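Gene product PA4716 (Pseudomonas aeruginosa, PDB 1U0K) is of unknown function but belongs to the PhzF family and is probably an isomerase, predicted to be an epimerase. Local coordinates at residues L18-G22 / E217-T221; V171-L176 / Y198-V202; L176-Q181 / R208-G214. One frame throughout, in Å; residues are numbered along the deposited sequence.

Contact 1: residues L18-G22 / E217-T221; sequences LTGNG and EDVAT
Extended first torsions carry N21 and D218 towards one another: CG of N21 stands opposite its own backbone nitrogen (chi1 -154°), and D218 makes the same choice (chi1 -164°). The two side chains meet at about a right angle, with amide and carboxylate planes 59° apart. N21 ND2 gives one bond to A220 O at 2.9 Å, with the acceptor in the amide plane, and a second to D218 OD1 at 3.0 Å. Each acceptor is approached from above its own plane. The other end of the amide completes the grip through a water that donates to N21 OD1 (2.7 Å) and to D218 OD1 while accepting from V219 N. Asparagine suits the place because a single short amide supplies both N-H groups and an acceptor. V219 lies alongside: its CB is 3.8 Å from N21 CG, and its branch CG1 rests 3.5 Å from G20 O. This compact branched residue fits against the backbone of G20, whose positive phi suits glycine. D218 is held from its other oxygen too, since T221 OG1 donates to D218 OD2 at 2.6 Å; T221 in turn accepts a bond from Q248. R254 donates to G20 O, and H77 packs on N21. The side chain of D218 lies about 5 Å from that of E48, the predicted active-site residue. With acceptors on its nitrogen and a donor at its oxygen, the N21 amide can hardly flip, and the D218 carboxylate is fixed in orientation by donors at both oxygens. The chemistry is consistent with a buried polar cluster held in place beside the probable active site, tying the strand 21-26 to the loop that leads into helix 222-234.

Contact 2: residues V171-L176 / Y198-V202; sequences VTAEAL and YLLDV
L176 and L199 form the tight, buried part of this contact, where CD1 of L176 presses to 3.6 Å from L199 CB as the two side chains slide past each other in opposite directions. CG of L176 sits opposite its backbone nitrogen (chi1 -172°), which sends the branched end out from the helix to the strand. Its second methyl, CD2, approaches D201 CB at 4.2 Å, those two side chains crossing at about a right angle. V171 adds a more distant apolar touch, CG2 to L199 CB at 4.4 Å. Leucine and valine suit these positions, since they fill the space between helix and strand without bringing in a polar group. Beside this apolar patch the backbones join: V171 N donates to L200 O at 2.9 Å, and V171 O receives a CA-H contact from D201. A water bridges the two chains here as well, lying 2.8 Å from V171 O and accepting from V202 N (3.0 Å). The solvent side is the exposed edge at A173, where a lone methyl, CB, lies against D201 OD2 (3.4 Å) and can offer it no hydrogen bond. D201 turns its other oxygen, OD1, into the following turn, making weak bonds to D203 N and G204 N. T172 caps a short, weakly bonded helix: with chi1 at 59° its OG1 accepts from A175 N at 3.1 Å. Strand 166-170 pairs in parallel with strand 196-201, and the bond from V171 N to L200 O follows the backbone bonding of L200 with L169 in the manner of parallel strands. The short helix 173-177, capped by T172, thus follows strand 166-170 and lays L176 against the neighbouring parallel strand 196-201.

Contact 3: residues L176-Q181 / R208-G214; sequences LGRARQ and RTWDNLG
L176 opens the segment with two grips on R208. Its carbonyl O receives R208 NH1 at 3.1 Å, in the carbonyl plane and on a lone pair, while its CD1 lies 3.7 Å from CG of the same arginine. A bend at chi3 (79°) lets the aliphatic part of R208 pass obliquely along the leucine and still turn its guanidinium to the backbone; its NH2 forms a salt bridge with E217, and F251 makes a cation-pi contact. G177 follows, and a water links its O, A179 O and R208 NH1. A179 then offers a small methyl, CB, 4.2 Å from W210 CH2, a size that lets the indole come close. Q181 ends the walk with an extended side chain: NE2 donates to N212 O at 2.9 Å, nearly straight at 173°, with a weak second bond to N183 O, and OE1 lies 3.2 Å from G214 CA. A water joins Q181 OE1 to D211 O, and another, over one face of the W210 ring, joins Q181 N to G214 O. G214 has a positive phi that suits glycine, and its bare CA faces Q181 closely. The glutamine thus clasps the chain after helix 173-177 to the type I beta turn D211-G214, in the loop after strand 206-208.

Contacts 2 and 3 share L176; their centres are 11 Å apart, and L199 N probably bonds to R208 O (2.9 Å), while L199 CD1 packs 3.4 Å from A179 CB. The centres of contacts 1 and 3 are 15 Å apart, yet the two touch: besides the salt bridge of R208 with E217, D218 N probably bonds to T209 O at 3.0 Å. Contact 1 lies 19 Å from contact 2, centre to centre, without touching it. Contact 1 is the one beside E48, the predicted active site; in contact 3 the side chain of D211 is about 10 Å from that of E48. Residues 208-221 thus connect the helix 173-177 region with the probable active site.

Contact 1: residues L18-G22 / E217-T221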
loop_
_atom_site.group_PDB
_atom_site.type_symbol
_atom_site.label_atom_id
_atom_site.label_comp_id
_atom_site.label_asym_id
_atom_site.label_seq_id
_atom_site.Cartn_x
_atom_site.Cartn_y
_atom_site.Cartn_z
ATOM N N LEU A 18 -5.984 -3.853 -14.465
ATOM C CA LEU A 18 -4.880 -2.952 -14.111
ATOM C C LEU A 18 -5.207 -1.477 -14.317
ATOM O O LEU A 18 -4.331 -0.667 -14.637
ATOM C CB LEU A 18 -3.601 -3.341 -14.862
ATOM C CG LEU A 18 -3.241 -4.827 -14.765
ATOM C CD1 LEU A 18 -2.221 -5.214 -15.825
ATOM C CD2 LEU A 18 -2.709 -5.147 -13.390
ATOM N N THR A 19 -6.487 -1.147 -14.134
ATOM C CA THR A 19 -6.951 0.235 -14.060
ATOM C C THR A 19 -7.915 0.354 -12.880
ATOM O O THR A 19 -8.226 -0.636 -12.228
ATOM C CB THR A 19 -7.672 0.660 -15.364
ATOM O OG1 THR A 19 -8.887 -0.088 -15.532
ATOM C CG2 THR A 19 -6.853 0.328 -16.597
ATOM N N GLY A 20 -8.405 1.559 -12.619
ATOM C CA GLY A 20 -9.369 1.753 -11.554
ATOM C C GLY A 20 -8.781 1.484 -10.184
ATOM O O GLY A 20 -7.574 1.587 -9.971
ATOM N N ASN A 21 -9.642 1.121 -9.241
ATOM C CA ASN A 21 -9.245 0.970 -7.852
ATOM C C ASN A 21 -9.088 -0.497 -7.439
ATOM O O ASN A 21 -10.059 -1.230 -7.434
ATOM C CB ASN A 21 -10.277 1.653 -6.941
ATOM C CG ASN A 21 -9.686 2.102 -5.628
ATOM O OD1 ASN A 21 -8.573 1.711 -5.269
ATOM N ND2 ASN A 21 -10.413 2.964 -4.906
ATOM N N GLY A 22 -7.880 -0.903 -7.061
ATOM C CA GLY A 22 -7.631 -2.266 -6.644
ATOM C C GLY A 22 -8.274 -2.572 -5.311
ATOM O O GLY A 22 -8.358 -1.721 -4.421
ATOM N N GLU A 217 -3.306 8.633 -1.741
ATOM C CA GLU A 217 -4.511 9.148 -2.372
ATOM C C GLU A 217 -5.346 7.976 -2.854
ATOM O O GLU A 217 -4.814 7.023 -3.412
ATOM C CB GLU A 217 -4.145 10.068 -3.545
ATOM C CG GLU A 217 -5.320 10.868 -4.085
ATOM C CD GLU A 217 -4.960 11.736 -5.278
ATOM O OE1 GLU A 217 -3.750 11.936 -5.521
ATOM O OE2 GLU A 217 -5.890 12.210 -5.971
ATOM N N ASP A 218 -6.659 8.048 -2.635
ATOM C CA ASP A 218 -7.567 6.997 -3.077
ATOM C C ASP A 218 -7.895 7.238 -4.543
ATOM O O ASP A 218 -8.145 8.371 -4.937
ATOM C CB ASP A 218 -8.840 7.017 -2.220
ATOM C CG ASP A 218 -9.677 5.740 -2.340
ATOM O OD1 ASP A 218 -9.155 4.665 -2.717
ATOM O OD2 ASP A 218 -10.893 5.727 -2.041
ATOM N N VAL A 219 -7.891 6.172 -5.334
ATOM C CA VAL A 219 -8.149 6.243 -6.773
ATOM C C VAL A 219 -9.604 6.638 -7.069
ATOM O O VAL A 219 -9.859 7.489 -7.914
ATOM C CB VAL A 219 -7.830 4.892 -7.459
ATOM C CG1 VAL A 219 -8.243 4.899 -8.927
ATOM C CG2 VAL A 219 -6.337 4.544 -7.311
ATOM N N ALA A 220 -10.553 6.005 -6.381
ATOM C CA ALA A 220 -11.973 6.185 -6.678
ATOM C C ALA A 220 -12.815 5.740 -5.487
ATOM O O ALA A 220 -12.877 4.550 -5.190
ATOM C CB ALA A 220 -12.353 5.401 -7.924
ATOM N N THR A 221 -13.476 6.697 -4.833
ATOM C CA THR A 221 -14.069 6.503 -3.516
ATOM C C THR A 221 -15.590 6.375 -3.608
ATOM O O THR A 221 -16.301 7.376 -3.687
ATOM C CB THR A 221 -13.683 7.697 -2.615
ATOM O OG1 THR A 221 -12.260 7.898 -2.662
ATOM C CG2 THR A 221 -13.971 7.429 -1.153
HETATM O O HOH W 1 -7.066 3.564 -4.013
#

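Contact 2: residues V171-L176 / Y198-V202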
loop_
_atom_site.group_PDB
_atom_site.type_symbol
_atom_site.label_atom_id
_atom_site.label_comp_id
_atom_site.label_asym_id
_atom_site.label_seq_id
_atom_site.Cartn_x
_atom_site.Cartn_y
_atom_site.Cartn_z
ATOM N N VAL A 171 -13.875 23.377 -4.460
ATOM C CA VAL A 171 -12.732 24.182 -4.882
ATOM C C VAL A 171 -12.713 24.288 -6.409
ATOM O O VAL A 171 -13.454 23.574 -7.090
ATOM C CB VAL A 171 -11.395 23.580 -4.385
ATOM C CG1 VAL A 171 -11.353 23.591 -2.862
ATOM C CG2 VAL A 171 -11.176 22.163 -4.918
ATOM N N THR A 172 -11.859 25.161 -6.940
ATOM C CA THR A 172 -11.748 25.343 -8.386
ATOM C C THR A 172 -10.924 24.219 -8.992
ATOM O O THR A 172 -10.087 23.617 -8.316
ATOM C CB THR A 172 -11.068 26.691 -8.752
ATOM O OG1 THR A 172 -9.761 26.756 -8.177
ATOM C CG2 THR A 172 -11.791 27.880 -8.159
ATOM N N ALA A 173 -11.150 23.956 -10.276
ATOM C CA ALA A 173 -10.363 22.969 -11.011
ATOM C C ALA A 173 -8.862 23.225 -10.884
ATOM O O ALA A 173 -8.073 22.290 -10.764
ATOM C CB ALA A 173 -10.774 22.956 -12.486
ATOM N N GLU A 174 -8.472 24.498 -10.916
ATOM C CA GLU A 174 -7.068 24.882 -10.812
ATOM C C GLU A 174 -6.514 24.542 -9.430
ATOM O O GLU A 174 -5.418 24.002 -9.309
ATOM C CB GLU A 174 -6.918 26.382 -11.085
ATOM C CG GLU A 174 -5.482 26.875 -11.237
ATOM C CD GLU A 174 -5.310 28.347 -10.868
ATOM O OE1 GLU A 174 -5.953 28.813 -9.896
ATOM O OE2 GLU A 174 -4.526 29.049 -11.551
ATOM N N ALA A 175 -7.286 24.868 -8.398
ATOM C CA ALA A 175 -6.910 24.602 -7.007
ATOM C C ALA A 175 -6.768 23.104 -6.714
ATOM O O ALA A 175 -5.918 22.699 -5.925
ATOM C CB ALA A 175 -7.929 25.223 -6.072
ATOM N N LEU A 176 -7.595 22.288 -7.364
ATOM C CA LEU A 176 -7.626 20.849 -7.112
ATOM C C LEU A 176 -6.310 20.170 -7.481
ATOM O O LEU A 176 -5.877 19.238 -6.802
ATOM C CB LEU A 176 -8.775 20.202 -7.891
ATOM C CG LEU A 176 -9.066 18.726 -7.603
ATOM C CD1 LEU A 176 -9.539 18.542 -6.168
ATOM C CD2 LEU A 176 -10.092 18.187 -8.580
ATOM N N TYR A 198 -13.271 15.560 1.271
ATOM C CA TYR A 198 -13.289 15.262 -0.155
ATOM C C TYR A 198 -13.271 16.593 -0.924
ATOM O O TYR A 198 -14.228 17.362 -0.863
ATOM C CB TYR A 198 -14.530 14.438 -0.514
ATOM C CG TYR A 198 -14.485 13.802 -1.883
ATOM C CD1 TYR A 198 -13.946 12.538 -2.068
ATOM C CD2 TYR A 198 -14.991 14.461 -2.996
ATOM C CE1 TYR A 198 -13.907 11.941 -3.328
ATOM C CE2 TYR A 198 -14.957 13.879 -4.263
ATOM C CZ TYR A 198 -14.407 12.618 -4.429
ATOM O OH TYR A 198 -14.370 12.048 -5.691
ATOM N N LEU A 199 -12.168 16.867 -1.609
ATOM C CA LEU A 199 -12.056 18.071 -2.441
ATOM C C LEU A 199 -12.841 17.867 -3.723
ATOM O O LEU A 199 -12.711 16.830 -4.366
ATOM C CB LEU A 199 -10.600 18.379 -2.780
ATOM C CG LEU A 199 -9.608 18.527 -1.624
ATOM C CD1 LEU A 199 -8.246 18.949 -2.150
ATOM C CD2 LEU A 199 -10.113 19.513 -0.589
ATOM N N LEU A 200 -13.634 18.868 -4.102
ATOM C CA LEU A 200 -14.614 18.711 -5.174
ATOM C C LEU A 200 -14.617 19.898 -6.136
ATOM O O LEU A 200 -14.912 21.008 -5.735
ATOM C CB LEU A 200 -16.010 18.551 -4.579
ATOM C CG LEU A 200 -17.185 18.332 -5.538
ATOM C CD1 LEU A 200 -16.995 17.053 -6.326
ATOM C CD2 LEU A 200 -18.486 18.294 -4.766
ATOM N N ASP A 201 -14.285 19.632 -7.393
ATOM C CA ASP A 201 -14.571 20.544 -8.502
ATOM C C ASP A 201 -15.985 20.239 -9.010
ATOM O O ASP A 201 -16.196 19.246 -9.701
ATOM C CB ASP A 201 -13.520 20.352 -9.597
ATOM C CG ASP A 201 -13.874 21.059 -10.895
ATOM O OD1 ASP A 201 -14.713 21.981 -10.869
ATOM O OD2 ASP A 201 -13.357 20.742 -11.982
ATOM N N VAL A 202 -16.954 21.081 -8.660
ATOM C CA VAL A 202 -18.360 20.804 -8.961
ATOM C C VAL A 202 -18.690 20.913 -10.450
ATOM O O VAL A 202 -19.613 20.247 -10.927
ATOM C CB VAL A 202 -19.340 21.697 -8.154
ATOM C CG1 VAL A 202 -19.067 21.591 -6.660
ATOM C CG2 VAL A 202 -19.294 23.153 -8.620
HETATM O O HOH W 2 -16.207 23.572 -7.138
#

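Contact 3: residues L176-Q181 / R208-G214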
loop_
_atom_site.group_PDB
_atom_site.type_symbol
_atom_site.label_atom_id
_atom_site.label_comp_id
_atom_site.label_asym_id
_atom_site.label_seq_id
_atom_site.Cartn_x
_atom_site.Cartn_y
_atom_site.Cartn_z
ATOM N N LEU A 176 -7.595 22.288 -7.364
ATOM C CA LEU A 176 -7.626 20.849 -7.112
ATOM C C LEU A 176 -6.310 20.170 -7.481
ATOM O O LEU A 176 -5.877 19.238 -6.802
ATOM C CB LEU A 176 -8.775 20.202 -7.891
ATOM C CG LEU A 176 -9.066 18.726 -7.603
ATOM C CD1 LEU A 176 -9.539 18.542 -6.168
ATOM C CD2 LEU A 176 -10.092 18.187 -8.580
ATOM N N GLY A 177 -5.680 20.643 -8.555
ATOM C CA GLY A 177 -4.439 20.072 -9.044
ATOM C C GLY A 177 -3.207 20.355 -8.203
ATOM O O GLY A 177 -2.210 19.642 -8.319
ATOM N N ARG A 178 -3.253 21.388 -7.368
ATOM C CA ARG A 178 -2.109 21.726 -6.517
ATOM C C ARG A 178 -2.380 21.523 -5.021
ATOM O O ARG A 178 -1.635 22.026 -4.178
ATOM C CB ARG A 178 -1.622 23.158 -6.804
ATOM C CG ARG A 178 -2.605 24.286 -6.507
ATOM C CD ARG A 178 -2.003 25.675 -6.776
ATOM N NE ARG A 178 -2.861 26.765 -6.313
ATOM C CZ ARG A 178 -3.945 27.201 -6.949
ATOM N NH1 ARG A 178 -4.333 26.648 -8.092
ATOM N NH2 ARG A 178 -4.657 28.198 -6.439
ATOM N N ALA A 179 -3.425 20.761 -4.698
ATOM C CA ALA A 179 -3.784 20.505 -3.306
ATOM C C ALA A 179 -2.776 19.569 -2.637
ATOM O O ALA A 179 -2.356 18.576 -3.231
ATOM C CB ALA A 179 -5.184 19.923 -3.219
ATOM N N ARG A 180 -2.385 19.911 -1.409
ATOM C CA ARG A 180 -1.470 19.111 -0.593
ATOM C C ARG A 180 -1.814 19.284 0.885
ATOM O O ARG A 180 -1.739 20.394 1.410
ATOM C CB ARG A 180 -0.018 19.555 -0.806
ATOM C CG ARG A 180 0.460 19.507 -2.246
ATOM C CD ARG A 180 1.953 19.792 -2.426
ATOM N NE ARG A 180 2.799 18.982 -1.548
ATOM C CZ ARG A 180 3.012 17.674 -1.691
ATOM N NH1 ARG A 180 2.453 16.988 -2.686
ATOM N NH2 ARG A 180 3.802 17.042 -0.828
ATOM N N GLN A 181 -2.167 18.192 1.560
ATOM C CA GLN A 181 -2.481 18.247 2.990
ATOM C C GLN A 181 -1.230 18.549 3.827
ATOM O O GLN A 181 -0.263 17.792 3.794
ATOM C CB GLN A 181 -3.113 16.933 3.457
ATOM C CG GLN A 181 -3.814 17.039 4.804
ATOM C CD GLN A 181 -4.383 15.716 5.266
ATOM O OE1 GLN A 181 -4.960 14.974 4.472
ATOM N NE2 GLN A 181 -4.219 15.413 6.549
ATOM N N ARG A 208 -10.880 14.690 -5.260
ATOM C CA ARG A 208 -9.645 14.145 -4.707
ATOM C C ARG A 208 -9.821 13.877 -3.224
ATOM O O ARG A 208 -10.428 14.663 -2.509
ATOM C CB ARG A 208 -8.490 15.125 -4.900
ATOM C CG ARG A 208 -8.002 15.218 -6.330
ATOM C CD ARG A 208 -6.705 16.004 -6.484
ATOM N NE ARG A 208 -5.529 15.216 -6.134
ATOM C CZ ARG A 208 -4.269 15.619 -6.294
ATOM N NH1 ARG A 208 -3.992 16.817 -6.796
ATOM N NH2 ARG A 208 -3.276 14.825 -5.946
ATOM N N THR A 209 -9.276 12.757 -2.764
ATOM C CA THR A 209 -9.341 12.412 -1.349
ATOM C C THR A 209 -8.202 11.464 -0.975
ATOM O O THR A 209 -7.710 10.706 -1.810
ATOM C CB THR A 209 -10.727 11.814 -1.019
ATOM O OG1 THR A 209 -10.976 11.861 0.394
ATOM C CG2 THR A 209 -10.827 10.331 -1.400
ATOM N N TRP A 210 -7.807 11.526 0.291
ATOM C CA TRP A 210 -6.630 10.825 0.804
ATOM C C TRP A 210 -6.991 10.064 2.067
ATOM O O TRP A 210 -8.079 10.236 2.619
ATOM C CB TRP A 210 -5.536 11.838 1.154
ATOM C CG TRP A 210 -4.872 12.498 -0.020
ATOM C CD1 TRP A 210 -3.705 12.118 -0.619
ATOM C CD2 TRP A 210 -5.322 13.661 -0.726
ATOM N NE1 TRP A 210 -3.405 12.967 -1.657
ATOM C CE2 TRP A 210 -4.380 13.923 -1.747
ATOM C CE3 TRP A 210 -6.431 14.509 -0.604
ATOM C CZ2 TRP A 210 -4.515 14.996 -2.639
ATOM C CZ3 TRP A 210 -6.562 15.578 -1.494
ATOM C CH2 TRP A 210 -5.607 15.805 -2.496
ATOM N N ASP A 211 -6.057 9.241 2.539
ATOM C CA ASP A 211 -6.135 8.747 3.911
ATOM C C ASP A 211 -6.039 9.940 4.872
ATOM O O ASP A 211 -5.833 11.077 4.445
ATOM C CB ASP A 211 -5.061 7.679 4.198
ATOM C CG ASP A 211 -3.634 8.193 4.049
ATOM O OD1 ASP A 211 -3.382 9.400 4.229
ATOM O OD2 ASP A 211 -2.681 7.431 3.776
ATOM N N ASN A 212 -6.189 9.673 6.163
ATOM C CA ASN A 212 -6.219 10.712 7.190
ATOM C C ASN A 212 -4.965 11.589 7.225
ATOM O O ASN A 212 -5.044 12.775 7.536
ATOM C CB ASN A 212 -6.434 10.059 8.564
ATOM C CG ASN A 212 -6.602 11.073 9.685
ATOM O OD1 ASN A 212 -5.625 11.656 10.171
ATOM N ND2 ASN A 212 -7.844 11.269 10.123
ATOM N N LEU A 213 -3.817 10.996 6.912
ATOM C CA LEU A 213 -2.539 11.710 6.957
ATOM C C LEU A 213 -2.201 12.445 5.658
ATOM O O LEU A 213 -1.211 13.178 5.601
ATOM C CB LEU A 213 -1.414 10.737 7.317
ATOM C CG LEU A 213 -1.532 10.102 8.712
ATOM C CD1 LEU A 213 -0.506 8.994 8.882
ATOM C CD2 LEU A 213 -1.374 11.148 9.812
ATOM N N GLY A 214 -3.021 12.259 4.625
ATOM C CA GLY A 214 -2.806 12.911 3.344
ATOM C C GLY A 214 -1.656 12.339 2.534
ATOM O O GLY A 214 -1.121 13.016 1.653
HETATM O O HOH W 3 -1.406 18.207 -5.629
HETATM O O HOH W 4 -7.076 13.441 4.153
HETATM O O HOH W 5 -2.360 15.357 0.374
#